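Local coordinates for protein sulfite dehydrogenase (Paracoccus pantotrophus, PDB 2XTS) that oxidises protein-bound sulfane sulfur with a molybdenum cofactor and passes the electrons on to heme c as part of the Sox system, at residues 92-97 / 161-166; 181-186 / 213-218; 146-151 / 196-201. All coordinates share one frame; numbering follows the deposited sequence.

Contact 1 of 3, residues 92-97 / 161-166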
loop_
_atom_site.group_PDB
_atom_site.type_symbol
_atom_site.label_atom_id
_atom_site.label_comp_id
_atom_site.label_asym_id
_atom_site.label_seq_id
_atom_site.Cartn_x
_atom_site.Cartn_y
_atom_site.Cartn_z
ATOM N N ASN A 92 17.347 4.086 28.229
ATOM C CA ASN A 92 18.128 4.503 29.401
ATOM C C ASN A 92 17.313 5.443 30.264
ATOM O O ASN A 92 16.156 5.741 29.972
ATOM C CB ASN A 92 19.480 5.120 28.990
ATOM C CG ASN A 92 19.354 6.541 28.484
ATOM O OD1 ASN A 92 18.764 6.784 27.432
ATOM N ND2 ASN A 92 19.948 7.480 29.202
ATOM N N GLY A 93 17.892 5.854 31.378
ATOM C CA GLY A 93 17.265 6.798 32.296
ATOM C C GLY A 93 16.696 6.076 33.496
ATOM O O GLY A 93 17.371 5.227 34.102
ATOM N N LEU A 94 15.458 6.396 33.839
ATOM C CA LEU A 94 14.803 5.836 35.036
ATOM C C LEU A 94 14.280 4.428 34.741
ATOM O O LEU A 94 13.072 4.167 34.725
ATOM C CB LEU A 94 13.715 6.786 35.564
ATOM C CG LEU A 94 14.256 8.069 36.183
ATOM C CD1 LEU A 94 13.120 9.053 36.394
ATOM C CD2 LEU A 94 14.972 7.790 37.503
ATOM N N VAL A 95 15.233 3.539 34.466
ATOM C CA VAL A 95 14.984 2.133 34.206
ATOM C C VAL A 95 15.892 1.298 35.087
ATOM O O VAL A 95 16.959 1.751 35.508
ATOM C CB VAL A 95 15.213 1.777 32.726
ATOM C CG1 VAL A 95 14.186 2.500 31.844
ATOM C CG2 VAL A 95 16.637 2.078 32.285
ATOM N N GLU A 96 15.465 0.069 35.349
ATOM C CA GLU A 96 16.265 -0.827 36.187
ATOM C C GLU A 96 17.546 -1.259 35.507
ATOM O O GLU A 96 18.581 -1.378 36.148
ATOM C CB GLU A 96 15.462 -2.059 36.612
ATOM C CG GLU A 96 14.228 -1.747 37.440
ATOM C CD GLU A 96 14.546 -1.230 38.836
ATOM O OE1 GLU A 96 13.603 -0.762 39.512
ATOM O OE2 GLU A 96 15.721 -1.284 39.269
ATOM N N LYS A 97 17.501 -1.465 34.194
ATOM C CA LYS A 97 18.689 -1.825 33.425
ATOM C C LYS A 97 18.631 -1.114 32.076
ATOM O O LYS A 97 17.730 -1.394 31.291
ATOM C CB LYS A 97 18.768 -3.344 33.198
ATOM C CG LYS A 97 20.070 -3.792 32.549
ATOM C CD LYS A 97 20.121 -5.285 32.312
ATOM C CE LYS A 97 20.483 -6.049 33.566
ATOM N NZ LYS A 97 20.643 -7.495 33.238
ATOM N N GLY A 161 12.711 -2.321 32.382
ATOM C CA GLY A 161 12.090 -2.176 33.689
ATOM C C GLY A 161 11.953 -0.710 34.086
ATOM O O GLY A 161 12.826 -0.129 34.709
ATOM N N VAL A 162 10.831 -0.104 33.747
ATOM C CA VAL A 162 10.622 1.317 34.027
ATOM C C VAL A 162 10.407 1.535 35.525
ATOM O O VAL A 162 9.555 0.887 36.123
ATOM C CB VAL A 162 9.404 1.877 33.252
ATOM C CG1 VAL A 162 9.171 3.348 33.582
ATOM C CG2 VAL A 162 9.610 1.717 31.748
ATOM N N LYS A 163 11.160 2.454 36.125
ATOM C CA LYS A 163 11.008 2.765 37.557
ATOM C C LYS A 163 9.735 3.592 37.775
ATOM O O LYS A 163 9.312 4.310 36.872
ATOM C CB LYS A 163 12.237 3.516 38.064
ATOM C CG LYS A 163 13.485 2.659 38.177
ATOM C CD LYS A 163 14.734 3.485 38.469
ATOM C CE LYS A 163 15.894 2.592 38.892
ATOM N NZ LYS A 163 17.089 3.390 39.286
ATOM N N PRO A 164 9.132 3.525 38.975
ATOM C CA PRO A 164 7.897 4.291 39.212
ATOM C C PRO A 164 8.013 5.811 39.024
ATOM O O PRO A 164 7.025 6.458 38.690
ATOM C CB PRO A 164 7.536 3.945 40.663
ATOM C CG PRO A 164 8.192 2.641 40.903
ATOM C CD PRO A 164 9.444 2.616 40.093
ATOM N N GLU A 165 9.212 6.350 39.216
ATOM C CA GLU A 165 9.472 7.763 39.028
ATOM C C GLU A 165 9.522 8.166 37.552
ATOM O O GLU A 165 9.471 9.362 37.240
ATOM C CB GLU A 165 10.786 8.136 39.710
ATOM C CG GLU A 165 10.789 7.958 41.224
ATOM C CD GLU A 165 11.093 6.527 41.717
ATOM O OE1 GLU A 165 11.520 5.639 40.938
ATOM O OE2 GLU A 165 10.903 6.295 42.936
ATOM N N GLY A 166 9.581 7.177 36.662
ATOM C CA GLY A 166 9.682 7.437 35.225
ATOM C C GLY A 166 8.349 7.771 34.595
ATOM O O GLY A 166 7.647 6.880 34.099
HETATM O O HOH W 1 18.148 5.309 36.997
#
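N92 and G93 close strand 89-93, and L94 to K97 run on beside the loop 161-166, which follows helix 153-160. The two backbones are bridged once, at V95 and V162, in the molybdopterin-binding domain. Two hydrogen bonds make the bridge. K163 N gives a nearly straight bond to L94 O at 2.9 Å, coming from above the carbonyl plane. E96 N binds G161 O at 2.7 Å and lies in the plane of that carbonyl. V95 CA adds a CA-H...O contact to the same G161 O.

Both segments turn sharply here. L94 is the centre of an inverse gamma turn, closed by a weak bond from V95 N to G93 O. On the other side K163 to G166 form a type I turn. G161, the first residue past helix 153-160, has positive phi, which favours glycine. A side chain there would also press on E96 CG.

L94 points its CG away from its own carbonyl carbon (chi1 -70°). This sets CD1 against the turn, 3.8 Å from E165 O. V95 points away overall, although its CB still touches G161 O, and it packs on I232 and A160. V162 packs on I232 and L157, so the bridge is tied to strand 227-233 and helix 153-160.

K163 lies extended over the L94-V95 backbone, its CE 3.6 Å from V95 O. The bent chain of E96 crosses it at about a right angle, with OE1 3.7 Å from K163 CG. The charged ends do not meet: E96 OE2 and K163 NZ stay 4.9 Å apart, so any attraction is probably modest. K163 NZ instead donates to a water at 3.2 Å, and that water donates to G93 O.

Contact 2 of 3, residues 181-186 / 213-218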
loop_
_atom_site.group_PDB
_atom_site.type_symbol
_atom_site.label_atom_id
_atom_site.label_comp_id
_atom_site.label_asym_id
_atom_site.label_seq_id
_atom_site.Cartn_x
_atom_site.Cartn_y
_atom_site.Cartn_z
ATOM N N ARG A 181 11.438 14.434 21.310
ATOM C CA ARG A 181 10.123 14.778 21.807
ATOM C C ARG A 181 9.814 13.999 23.077
ATOM O O ARG A 181 10.172 12.825 23.200
ATOM C CB ARG A 181 9.019 14.510 20.758
ATOM C CG ARG A 181 8.983 15.488 19.596
ATOM C CD ARG A 181 8.711 16.909 20.031
ATOM N NE ARG A 181 7.453 17.105 20.714
ATOM C CZ ARG A 181 6.295 17.452 20.171
ATOM N NH1 ARG A 181 6.160 17.639 18.876
ATOM N NH2 ARG A 181 5.247 17.637 20.945
ATOM N N SER A 182 9.072 14.649 23.976
ATOM C CA SER A 182 8.646 14.077 25.244
ATOM C C SER A 182 7.216 13.553 25.192
ATOM O O SER A 182 6.309 14.213 24.677
ATOM C CB SER A 182 8.714 15.141 26.313
ATOM O OG SER A 182 10.009 15.692 26.414
ATOM N N PHE A 183 7.002 12.361 25.762
ATOM C CA PHE A 183 5.692 11.710 25.788
ATOM C C PHE A 183 5.317 11.373 27.230
ATOM O O PHE A 183 6.143 10.839 27.962
ATOM C CB PHE A 183 5.772 10.354 25.076
ATOM C CG PHE A 183 6.066 10.398 23.619
ATOM C CD1 PHE A 183 7.323 10.676 23.162
ATOM C CD2 PHE A 183 5.088 10.082 22.698
ATOM C CE1 PHE A 183 7.581 10.679 21.793
ATOM C CE2 PHE A 183 5.356 10.049 21.339
ATOM C CZ PHE A 183 6.595 10.377 20.889
ATOM N N PRO A 184 4.057 11.588 27.618
ATOM C CA PRO A 184 3.635 11.044 28.905
ATOM C C PRO A 184 3.580 9.523 28.863
ATOM O O PRO A 184 3.170 8.942 27.864
ATOM C CB PRO A 184 2.235 11.628 29.086
ATOM C CG PRO A 184 1.747 11.846 27.734
ATOM C CD PRO A 184 2.917 12.160 26.876
ATOM N N MET A 185 3.936 8.880 29.968
ATOM C CA MET A 185 4.010 7.421 29.992
ATOM C C MET A 185 2.656 6.772 29.692
ATOM O O MET A 185 2.609 5.720 29.087
ATOM C CB MET A 185 4.548 6.932 31.350
ATOM C CG MET A 185 5.087 5.500 31.385
ATOM S SD MET A 185 6.373 5.118 30.151
ATOM C CE MET A 185 7.539 6.430 30.397
ATOM N N GLU A 186 1.550 7.415 30.029
ATOM C CA GLU A 186 0.243 6.837 29.725
ATOM C C GLU A 186 0.025 6.598 28.227
ATOM O O GLU A 186 -0.521 5.590 27.817
ATOM C CB GLU A 186 -0.889 7.712 30.265
ATOM C CG GLU A 186 -2.263 7.078 30.121
ATOM C CD GLU A 186 -3.403 7.942 30.643
ATOM O OE1 GLU A 186 -3.178 9.098 31.073
ATOM O OE2 GLU A 186 -4.543 7.450 30.623
ATOM N N LEU A 213 8.839 5.662 15.319
ATOM C CA LEU A 213 7.652 5.643 16.139
ATOM C C LEU A 213 6.395 5.930 15.343
ATOM O O LEU A 213 6.389 6.790 14.470
ATOM C CB LEU A 213 7.754 6.665 17.273
ATOM C CG LEU A 213 8.911 6.465 18.252
ATOM C CD1 LEU A 213 8.839 7.465 19.411
ATOM C CD2 LEU A 213 8.956 5.031 18.779
ATOM N N VAL A 214 5.346 5.209 15.710
ATOM C CA VAL A 214 3.979 5.402 15.237
ATOM C C VAL A 214 3.178 5.777 16.479
ATOM O O VAL A 214 3.189 5.038 17.483
ATOM C CB VAL A 214 3.429 4.142 14.523
ATOM C CG1 VAL A 214 1.934 4.249 14.306
ATOM C CG2 VAL A 214 4.156 3.983 13.216
ATOM N N VAL A 215 2.549 6.966 16.446
ATOM C CA VAL A 215 1.902 7.578 17.630
ATOM C C VAL A 215 0.452 7.910 17.269
ATOM O O VAL A 215 0.141 9.029 16.845
ATOM C CB VAL A 215 2.672 8.851 18.066
ATOM C CG1 VAL A 215 2.167 9.323 19.429
ATOM C CG2 VAL A 215 4.209 8.607 18.045
ATOM N N PRO A 216 -0.440 6.919 17.352
ATOM C CA PRO A 216 -1.753 7.085 16.751
ATOM C C PRO A 216 -2.512 8.322 17.241
ATOM O O PRO A 216 -2.647 8.572 18.437
ATOM C CB PRO A 216 -2.460 5.801 17.111
ATOM C CG PRO A 216 -1.353 4.812 17.132
ATOM C CD PRO A 216 -0.245 5.533 17.801
ATOM N N GLY A 217 -2.947 9.114 16.277
ATOM C CA GLY A 217 -3.751 10.283 16.547
ATOM C C GLY A 217 -2.987 11.541 16.905
ATOM O O GLY A 217 -3.600 12.598 17.044
ATOM N N TRP A 218 -1.677 11.432 17.100
ATOM C CA TRP A 218 -0.857 12.535 17.585
ATOM C C TRP A 218 -0.043 13.151 16.440
ATOM O O TRP A 218 0.231 12.503 15.414
ATOM C CB TRP A 218 0.045 12.069 18.727
ATOM C CG TRP A 218 -0.660 11.889 20.036
ATOM C CD1 TRP A 218 -2.001 11.717 20.217
ATOM C CD2 TRP A 218 -0.080 11.922 21.350
ATOM N NE1 TRP A 218 -2.284 11.637 21.558
ATOM C CE2 TRP A 218 -1.124 11.755 22.270
ATOM C CE3 TRP A 218 1.216 12.097 21.830
ATOM C CZ2 TRP A 218 -0.904 11.783 23.644
ATOM C CZ3 TRP A 218 1.433 12.132 23.184
ATOM C CH2 TRP A 218 0.385 11.965 24.078
#
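This is apolar packing in the interior of the molybdopterin-binding domain. No hydrogen bond crosses between residues 181-186 and 213-218. Four side-chain pairs carry it.

The aliphatic-aromatic contacts centre on F183. Its CG stands anti to its own carbonyl carbon (chi1 -65°), and the ring reaches out from strand 181-184. V215 meets it tip to tip at the ring edge, with CG2 3.8 Å from F183 CE2. V215 CG1 lies in the plane of the same ring edge. L213 also comes tip to tip, its CD1 4.0 Å from F183 CZ. An alanine in place of F183 would remove the ring that touches L213, V215 and W218, and would probably loosen the packing between the two segments.

The second group involves W218. P184 CD sits 3.8 Å from W218 CH2, at the edge of the indole. P184 CG lies in the indole plane. F183 CD2 approaches W218 CZ3 obliquely at 4.2 Å. The indole also stacks on W260 and makes a cation-pi contact with K187.

Within 213-218 one backbone hydrogen bond, W218 N to V215 O at 3.0 Å, closes the type II turn V215 to W218. G217 takes its positive phi.

P184 is the N-cap residue of helix 185-191, so the contact lies where strand 181-184 passes into that helix. F183, on edge strand 181-184, also packs on V188 of this helix and on L169 of strand 168-173. L213, on strand 212-214 of the antiparallel sheet, touches A171 of strand 168-173 in the mixed sheet and L194 of neighbouring strand 193-198.

Contact 3 of 3, residues 146-151 / 196-201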
loop_
_atom_site.group_PDB
_atom_site.type_symbol
_atom_site.label_atom_id
_atom_site.label_comp_id
_atom_site.label_asym_id
_atom_site.label_seq_id
_atom_site.Cartn_x
_atom_site.Cartn_y
_atom_site.Cartn_z
ATOM N N MET A 146 -0.851 4.533 6.561
ATOM C CA MET A 146 -0.234 3.252 6.265
ATOM C C MET A 146 -0.611 2.210 7.316
ATOM O O MET A 146 -0.964 2.514 8.461
ATOM C CB MET A 146 1.298 3.373 6.205
ATOM C CG MET A 146 1.744 4.486 5.297
ATOM S SD MET A 146 3.518 4.409 4.997
ATOM C CE MET A 146 3.728 5.899 4.024
ATOM N N GLU A 147 -0.523 0.951 6.895
ATOM C CA GLU A 147 -0.616 -0.208 7.785
ATOM C C GLU A 147 0.765 -0.495 8.357
ATOM O O GLU A 147 1.659 -0.868 7.605
ATOM C CB GLU A 147 -1.098 -1.421 6.994
ATOM C CG GLU A 147 -1.177 -2.721 7.800
ATOM C CD GLU A 147 -1.395 -3.942 6.924
ATOM O OE1 GLU A 147 -0.496 -4.302 6.147
ATOM O OE2 GLU A 147 -2.454 -4.583 7.043
ATOM N N TYR A 148 0.917 -0.372 9.670
ATOM C CA TYR A 148 2.220 -0.543 10.330
ATOM C C TYR A 148 2.278 -1.847 11.057
ATOM O O TYR A 148 1.288 -2.264 11.673
ATOM C CB TYR A 148 2.457 0.600 11.323
ATOM C CG TYR A 148 2.647 1.925 10.649
ATOM C CD1 TYR A 148 3.866 2.257 10.087
ATOM C CD2 TYR A 148 1.619 2.866 10.602
ATOM C CE1 TYR A 148 4.046 3.473 9.450
ATOM C CE2 TYR A 148 1.793 4.079 9.974
ATOM C CZ TYR A 148 3.017 4.390 9.415
ATOM O OH TYR A 148 3.193 5.612 8.777
ATOM N N VAL A 149 3.450 -2.473 11.019
ATOM C CA VAL A 149 3.730 -3.598 11.897
ATOM C C VAL A 149 5.033 -3.308 12.631
ATOM O O VAL A 149 6.018 -2.823 12.065
ATOM C CB VAL A 149 3.820 -4.934 11.119
ATOM C CG1 VAL A 149 4.193 -6.118 12.037
ATOM C CG2 VAL A 149 2.511 -5.190 10.413
ATOM N N GLY A 150 5.040 -3.647 13.915
ATOM C CA GLY A 150 6.199 -3.454 14.754
ATOM C C GLY A 150 5.949 -3.991 16.126
ATOM O O GLY A 150 5.219 -4.970 16.280
ATOM N N VAL A 151 6.594 -3.372 17.105
ATOM C CA VAL A 151 6.561 -3.855 18.472
ATOM C C VAL A 151 6.064 -2.710 19.359
ATOM O O VAL A 151 6.537 -1.580 19.229
ATOM C CB VAL A 151 7.974 -4.313 18.915
ATOM C CG1 VAL A 151 8.007 -4.656 20.388
ATOM C CG2 VAL A 151 8.485 -5.460 18.043
ATOM N N PHE A 196 8.501 -1.190 12.047
ATOM C CA PHE A 196 9.516 -1.554 11.049
ATOM C C PHE A 196 8.942 -1.754 9.673
ATOM O O PHE A 196 9.678 -1.629 8.677
ATOM C CB PHE A 196 10.239 -2.868 11.371
ATOM C CG PHE A 196 10.441 -3.127 12.812
ATOM C CD1 PHE A 196 11.150 -2.209 13.596
ATOM C CD2 PHE A 196 9.956 -4.284 13.406
ATOM C CE1 PHE A 196 11.336 -2.436 14.949
ATOM C CE2 PHE A 196 10.149 -4.517 14.759
ATOM C CZ PHE A 196 10.840 -3.591 15.528
ATOM N N PHE A 197 7.659 -2.060 9.593
ATOM C CA PHE A 197 7.012 -2.295 8.293
ATOM C C PHE A 197 5.887 -1.297 8.109
ATOM O O PHE A 197 5.200 -0.960 9.061
ATOM C CB PHE A 197 6.407 -3.700 8.250
ATOM C CG PHE A 197 7.390 -4.795 8.390
ATOM C CD1 PHE A 197 8.051 -5.338 7.296
ATOM C CD2 PHE A 197 7.643 -5.311 9.635
ATOM C CE1 PHE A 197 8.959 -6.384 7.478
ATOM C CE2 PHE A 197 8.553 -6.339 9.804
ATOM C CZ PHE A 197 9.191 -6.878 8.726
ATOM N N ALA A 198 5.729 -0.821 6.880
ATOM C CA ALA A 198 4.656 0.107 6.515
ATOM C C ALA A 198 4.146 -0.322 5.155
ATOM O O ALA A 198 4.904 -0.418 4.189
ATOM C CB ALA A 198 5.156 1.528 6.489
ATOM N N ASN A 199 2.857 -0.617 5.076
ATOM C CA ASN A 199 2.184 -1.102 3.873
ATOM C C ASN A 199 2.935 -2.324 3.318
ATOM O O ASN A 199 3.267 -2.389 2.130
ATOM C CB ASN A 199 2.054 0.016 2.845
ATOM C CG ASN A 199 1.008 1.031 3.214
ATOM O OD1 ASN A 199 0.167 0.811 4.089
ATOM N ND2 ASN A 199 1.052 2.169 2.544
ATOM N N GLY A 200 3.230 -3.261 4.222
ATOM C CA GLY A 200 3.744 -4.549 3.865
ATOM C C GLY A 200 5.236 -4.753 3.915
ATOM O O GLY A 200 5.696 -5.850 4.136
ATOM N N GLU A 201 6.005 -3.721 3.632
ATOM C CA GLU A 201 7.446 -3.821 3.449
ATOM C C GLU A 201 8.175 -2.911 4.439
ATOM O O GLU A 201 7.558 -2.191 5.217
ATOM C CB GLU A 201 7.794 -3.471 1.998
ATOM C CG GLU A 201 7.418 -2.053 1.593
ATOM C CD GLU A 201 7.691 -1.703 0.140
ATOM O OE1 GLU A 201 8.181 -2.574 -0.637
ATOM O OE2 GLU A 201 7.397 -0.548 -0.191
HETATM O O HOH W 2 2.165 -3.553 6.817
#
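V149 O is held by two backbone donors, F196 N at 3.0 Å and F197 N at 3.1 Å. Both lie in the plane of its carbonyl. V149 N returns a bond to F197 O at 3.0 Å.

Strands 143-152 and 193-198 are antiparallel neighbours in a sheet of the molybdopterin-binding domain. F196 and F197 both face V149, which makes a classic beta bulge. V149 and F197 form the hydrogen-bonded pair, with their CB atoms in contact. Y148 and A198 form the non-hydrogen-bonded pair on the other face. There A198 CB touches Y148 CE1 and also M146 SD, 3.6 Å away. Beside the bulge the side chains of F196 and V151 cross obliquely, with F196 CE2 against V151 CG2.

A type I' turn, A198 to E201, follows. N199 N binds E147 O at 2.8 Å. N199 folds its side chain back (chi1 -74°), and OD1 accepts E147 N at 2.9 Å from above the amide plane. Its ND2 binds Q68. One water donates to E147 O and OE1 and accepts from G200 N at 2.8 Å. E147 OE2 bonds T64 OG1 of the second subunit, and OE1 bonds I65 N there.

Overall arrangement
Contacts 2 and 3 are buried; contact 1 is only partly buried, its centre about 33 Å from the centre of the chain. All three lie in the molybdopterin-binding domain. Contacts 1 and 2 reach the same mixed sheet and touch where G166 O meets M185 CE. Contact 2 reaches the antiparallel sheet of contact 3 through strand 212-214, the neighbour of 193-198, and V214 packs on Y148. Contacts 1 and 3 do not touch. Chemistry follows place. Contact 1 combines a backbone bridge with long charged chains, contact 2 is wholly apolar between its segments, and contact 3 is mainly backbone pairing. The cytochrome chain bonds N92 beside contact 1, and the second subunit bonds E147 in contact 3.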